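Local coordinates for protein ML032222a iGluR (Mnemiopsis leidyi, PDB 4YKI) that binds glycine as the ligand-binding domain of a ctenophore glutamate-receptor ion channel subunit, and probably couples that binding to channel opening, at residues 78-83 with 100-105; 114-119 with 190-195. All coordinates share one frame; numbering follows the deposited sequence.

Contact 1. Residues 78-83 with 100-105; sequences RDLLDD and SAIDYS
The last turn of the helix ending at Leu-81 approaches the chain that leads into strand 103-104, with Leu-81 and Ile-102 the nearest pair at 7.6 Å between their CA atoms. Two leucines converge on one branch of the isoleucine: Ile-102 CG2 lies 3.9 Å from Leu-80 CD2 and 3.8 Å from Leu-81 CD2, and both leucine side chains cross that of Ile-102 at about a right angle. Their first torsions differ. Leu-80 has CG anti to its backbone N (chi1 -173°), whereas Leu-81 has CG anti to its carbonyl carbon (chi1 -68°). Leu-81 also reaches the loop backbone, its CD2 being 3.5 Å from Ala-101 O, while its CD1 packs 4.2 Å from Ala-101 CB. Trp-73 touches both Leu-81 and Ala-101, and Leu-92, a residue of the glycine pocket, lies against Ile-102. Behind the leucines Arg-78 NE is salt-bridged to Asp-82 OD2 at 2.9 Å, one turn along. The helix closes in a Schellman motif, with Asp-83, at positive phi, as C-prime residue and Asp-83 N bonded to Leu-80 O. A helix C-terminus thus packs on the chain entering strand 103-104, probably in the first lobe of the glutamate-receptor ligand-binding domain.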
# COMPACT_ATOMS: atom_id res chain seq x y z
N ARG B 78 -11.27 20.14 1.02
CA ARG B 78 -11.38 21.59 0.92
C ARG B 78 -10.81 22.30 2.14
O ARG B 78 -10.13 23.31 2.02
CB ARG B 78 -12.85 22.01 0.68
CG ARG B 78 -13.09 23.50 0.60
CD ARG B 78 -12.35 24.19 -0.54
NE ARG B 78 -12.74 25.60 -0.63
CZ ARG B 78 -13.82 26.06 -1.26
NH1 ARG B 78 -14.64 25.24 -1.92
NH2 ARG B 78 -14.08 27.35 -1.24
N ASP B 79 -11.07 21.75 3.33
CA ASP B 79 -10.54 22.37 4.54
C ASP B 79 -9.01 22.38 4.52
O ASP B 79 -8.38 23.32 4.97
CB ASP B 79 -11.03 21.64 5.79
CG ASP B 79 -12.42 22.05 6.25
OD1 ASP B 79 -13.08 22.89 5.61
OD2 ASP B 79 -12.84 21.47 7.28
N LEU B 80 -8.41 21.29 4.03
CA LEU B 80 -6.95 21.22 3.92
C LEU B 80 -6.44 22.27 2.92
O LEU B 80 -5.51 23.01 3.22
CB LEU B 80 -6.55 19.80 3.49
CG LEU B 80 -5.06 19.49 3.49
CD1 LEU B 80 -4.51 19.51 4.90
CD2 LEU B 80 -4.80 18.15 2.88
N LEU B 81 -7.06 22.36 1.75
CA LEU B 81 -6.67 23.34 0.73
C LEU B 81 -6.79 24.77 1.24
O LEU B 81 -6.00 25.62 0.86
CB LEU B 81 -7.51 23.17 -0.53
CG LEU B 81 -7.24 21.87 -1.29
CD1 LEU B 81 -8.25 21.69 -2.40
CD2 LEU B 81 -5.82 21.84 -1.89
N ASP B 82 -7.78 25.01 2.10
CA ASP B 82 -8.02 26.34 2.64
C ASP B 82 -7.22 26.65 3.89
O ASP B 82 -7.43 27.68 4.51
CB ASP B 82 -9.51 26.50 2.97
CG ASP B 82 -10.39 26.63 1.74
OD1 ASP B 82 -9.87 26.81 0.62
OD2 ASP B 82 -11.61 26.52 1.92
N ASP B 83 -6.30 25.76 4.28
CA ASP B 83 -5.41 25.94 5.43
C ASP B 83 -6.17 25.97 6.75
O ASP B 83 -5.67 26.49 7.73
CB ASP B 83 -4.56 27.21 5.27
CG ASP B 83 -3.45 27.33 6.32
OD1 ASP B 83 -2.73 26.33 6.61
OD2 ASP B 83 -3.28 28.46 6.86
N SER B 100 -4.41 15.31 -7.64
CA SER B 100 -4.17 16.52 -8.44
C SER B 100 -4.15 17.80 -7.59
O SER B 100 -3.65 18.82 -8.04
CB SER B 100 -5.20 16.63 -9.57
OG SER B 100 -6.44 17.10 -9.08
N ALA B 101 -4.68 17.71 -6.36
CA ALA B 101 -4.83 18.86 -5.46
C ALA B 101 -4.01 18.76 -4.19
O ALA B 101 -3.59 19.80 -3.67
CB ALA B 101 -6.30 19.06 -5.10
N ILE B 102 -3.84 17.55 -3.65
CA ILE B 102 -3.14 17.33 -2.38
C ILE B 102 -2.16 16.17 -2.53
O ILE B 102 -2.16 15.47 -3.54
CB ILE B 102 -4.14 17.00 -1.22
CG1 ILE B 102 -4.85 15.65 -1.41
CG2 ILE B 102 -5.14 18.15 -1.04
CD1 ILE B 102 -5.38 15.05 -0.10
N ASP B 103 -1.32 15.99 -1.52
CA ASP B 103 -0.45 14.82 -1.41
C ASP B 103 -1.05 13.83 -0.43
O ASP B 103 -1.97 14.13 0.35
CB ASP B 103 0.94 15.22 -0.93
CG ASP B 103 1.80 15.87 -2.03
OD1 ASP B 103 1.43 15.84 -3.22
OD2 ASP B 103 2.87 16.38 -1.66
N TYR B 104 -0.51 12.62 -0.49
CA TYR B 104 -0.81 11.58 0.48
C TYR B 104 0.46 11.21 1.24
O TYR B 104 1.56 11.26 0.69
CB TYR B 104 -1.35 10.34 -0.20
CG TYR B 104 -2.73 10.47 -0.75
CD1 TYR B 104 -3.84 10.30 0.08
CD2 TYR B 104 -2.96 10.75 -2.09
CE1 TYR B 104 -5.11 10.38 -0.42
CE2 TYR B 104 -4.24 10.82 -2.61
CZ TYR B 104 -5.31 10.66 -1.76
OH TYR B 104 -6.56 10.68 -2.29
N SER B 105 0.28 10.78 2.48
CA SER B 105 1.33 10.13 3.23
C SER B 105 1.62 8.73 2.70
O SER B 105 0.88 8.20 1.89
CB SER B 105 0.93 10.00 4.70
OG SER B 105 -0.07 9.01 4.88

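Contact 2. Residues 114-119 with 190-195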
# COMPACT_ATOMS: atom_id res chain seq x y z
N LYS B 114 -16.33 -2.38 -2.62
CA LYS B 114 -17.17 -3.54 -2.33
C LYS B 114 -18.64 -3.14 -2.40
O LYS B 114 -19.05 -2.12 -1.85
CB LYS B 114 -16.85 -4.09 -0.94
CG LYS B 114 -17.66 -5.33 -0.63
CD LYS B 114 -17.32 -5.94 0.70
CE LYS B 114 -18.06 -7.25 0.92
NZ LYS B 114 -17.75 -8.29 -0.11
N ALA B 115 -19.44 -3.97 -3.07
CA ALA B 115 -20.88 -3.80 -3.12
C ALA B 115 -21.55 -4.86 -2.29
O ALA B 115 -21.19 -6.04 -2.35
CB ALA B 115 -21.39 -3.85 -4.55
N VAL B 116 -22.55 -4.44 -1.53
CA VAL B 116 -23.33 -5.35 -0.70
C VAL B 116 -24.81 -5.11 -0.94
O VAL B 116 -25.21 -4.05 -1.38
CB VAL B 116 -23.00 -5.20 0.82
CG1 VAL B 116 -21.55 -5.56 1.08
CG2 VAL B 116 -23.31 -3.80 1.32
N VAL B 117 -25.60 -6.11 -0.61
CA VAL B 117 -27.02 -6.15 -0.95
C VAL B 117 -27.84 -6.77 0.19
O VAL B 117 -27.42 -7.74 0.83
CB VAL B 117 -27.26 -6.93 -2.29
CG1 VAL B 117 -26.83 -8.38 -2.19
CG2 VAL B 117 -28.71 -6.82 -2.75
N LYS B 118 -29.02 -6.21 0.40
CA LYS B 118 -30.04 -6.85 1.23
C LYS B 118 -31.27 -7.13 0.37
O LYS B 118 -31.75 -6.25 -0.34
CB LYS B 118 -30.41 -5.96 2.42
CG LYS B 118 -31.53 -6.52 3.26
CD LYS B 118 -31.72 -5.77 4.57
CE LYS B 118 -33.00 -6.22 5.24
NZ LYS B 118 -33.09 -5.68 6.61
N GLY B 119 -31.73 -8.36 0.39
CA GLY B 119 -32.91 -8.75 -0.36
C GLY B 119 -33.05 -10.25 -0.47
O GLY B 119 -32.08 -10.97 -0.70
N PRO B 190 -13.05 -2.35 3.88
CA PRO B 190 -12.81 -2.43 5.33
C PRO B 190 -13.93 -1.78 6.15
O PRO B 190 -14.28 -2.25 7.24
CB PRO B 190 -11.48 -1.68 5.50
CG PRO B 190 -10.81 -1.83 4.14
CD PRO B 190 -11.92 -1.73 3.16
N VAL B 191 -14.51 -0.71 5.62
CA VAL B 191 -15.59 -0.01 6.29
C VAL B 191 -16.83 -0.89 6.36
O VAL B 191 -17.49 -0.99 7.39
CB VAL B 191 -15.90 1.32 5.55
CG1 VAL B 191 -17.14 2.01 6.10
CG2 VAL B 191 -14.69 2.26 5.64
N LEU B 192 -17.15 -1.55 5.26
CA LEU B 192 -18.30 -2.44 5.24
C LEU B 192 -18.05 -3.66 6.09
O LEU B 192 -18.96 -4.10 6.81
CB LEU B 192 -18.66 -2.82 3.80
CG LEU B 192 -19.10 -1.65 2.93
CD1 LEU B 192 -19.50 -2.12 1.54
CD2 LEU B 192 -20.21 -0.88 3.58
N ALA B 193 -16.84 -4.21 6.06
CA ALA B 193 -16.53 -5.41 6.84
C ALA B 193 -16.77 -5.15 8.32
O ALA B 193 -17.39 -5.96 9.03
CB ALA B 193 -15.09 -5.85 6.61
N HIS B 194 -16.31 -4.01 8.80
CA HIS B 194 -16.46 -3.69 10.20
C HIS B 194 -17.91 -3.41 10.59
O HIS B 194 -18.43 -3.96 11.58
CB HIS B 194 -15.62 -2.48 10.58
CG HIS B 194 -15.84 -2.08 11.99
ND1 HIS B 194 -15.31 -2.78 13.05
CD2 HIS B 194 -16.63 -1.12 12.52
CE1 HIS B 194 -15.72 -2.23 14.18
NE2 HIS B 194 -16.52 -1.22 13.89
N ASN B 195 -18.55 -2.55 9.81
CA ASN B 195 -19.84 -2.01 10.18
C ASN B 195 -21.03 -2.93 9.93
O ASN B 195 -22.08 -2.72 10.54
CB ASN B 195 -20.04 -0.64 9.52
CG ASN B 195 -19.19 0.43 10.16
OD1 ASN B 195 -19.48 0.84 11.27
ND2 ASN B 195 -18.12 0.83 9.51
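Leu-192 of helix 189-195 points its CD1 at strand 109-118, where that single methyl meets two residues on the same side of the strand. Val-116 and Leu-192 reach toward each other tip to tip, with CG1 of Val-116 4.0 Å from Leu-192 CD1 and CG2 of Val-116 only slightly farther. The leucine has CG anti to its carbonyl carbon (chi1 -64°), and its extended second torsion carries CD1 out to the strand. Lys-114 adds the base of its side chain, its CB lying 4.1 Å from Leu-192 CD1. Leu-178 and Val-202 pack against Val-116, and Phe-185 against Leu-192.

Contact with the backbone is closer still, Leu-192 CD1 resting 3.4 Å from Lys-114 O. The rest of Lys-114 leads away from the helix, and its NZ is hydrogen-bonded to Ser-204 OG.

Polar bonds run within the helix or to neighbours. Strand 109-118 bonds through its backbone to 202-218 and to 183-188, the strand leading directly into the helix, in a mixed sheet probably of the domain's second lobe. In the helix, Val-191 O accepts from both Asn-195 N, at 3.1 Å, and Asn-195 ND2, at 2.9 Å, the two donors arriving from opposite faces of the carbonyl plane. The side-chain bond has an N-H...O angle of 152°, and ND2 also donates to Gln-18 O, a grip on two carbonyls that should fix the amide's rotation.

The chemistry implies that helix and strand are held together by van der Waals contact through one buried leucine, while the hydrogen bonds run within the helix, to Gln-18 and from the strand to its sheet neighbours.

Overall arrangement
The two contacts lie on opposite sides of the chain's centre, 28 Å apart between centres and about 14 Å between nearest atoms, without touching. They follow in series along the chain, strand 103-104 of contact 1 being succeeded by strand 109-118 of contact 2, and both strands pair with strand 202-218 in one mixed sheet. Neither side chain touches the bound glycine, which is about 9 Å from that of Ile-102 and about 10 Å from that of Leu-192. On the helix of contact 2, Val-191, the neighbour of Leu-192, touches Glu-17 and Tyr-214 of the pocket. The layout is consistent with contact 1 lying in the first lobe and contact 2 in the second lobe of the clamshell, with glycine in the cleft between.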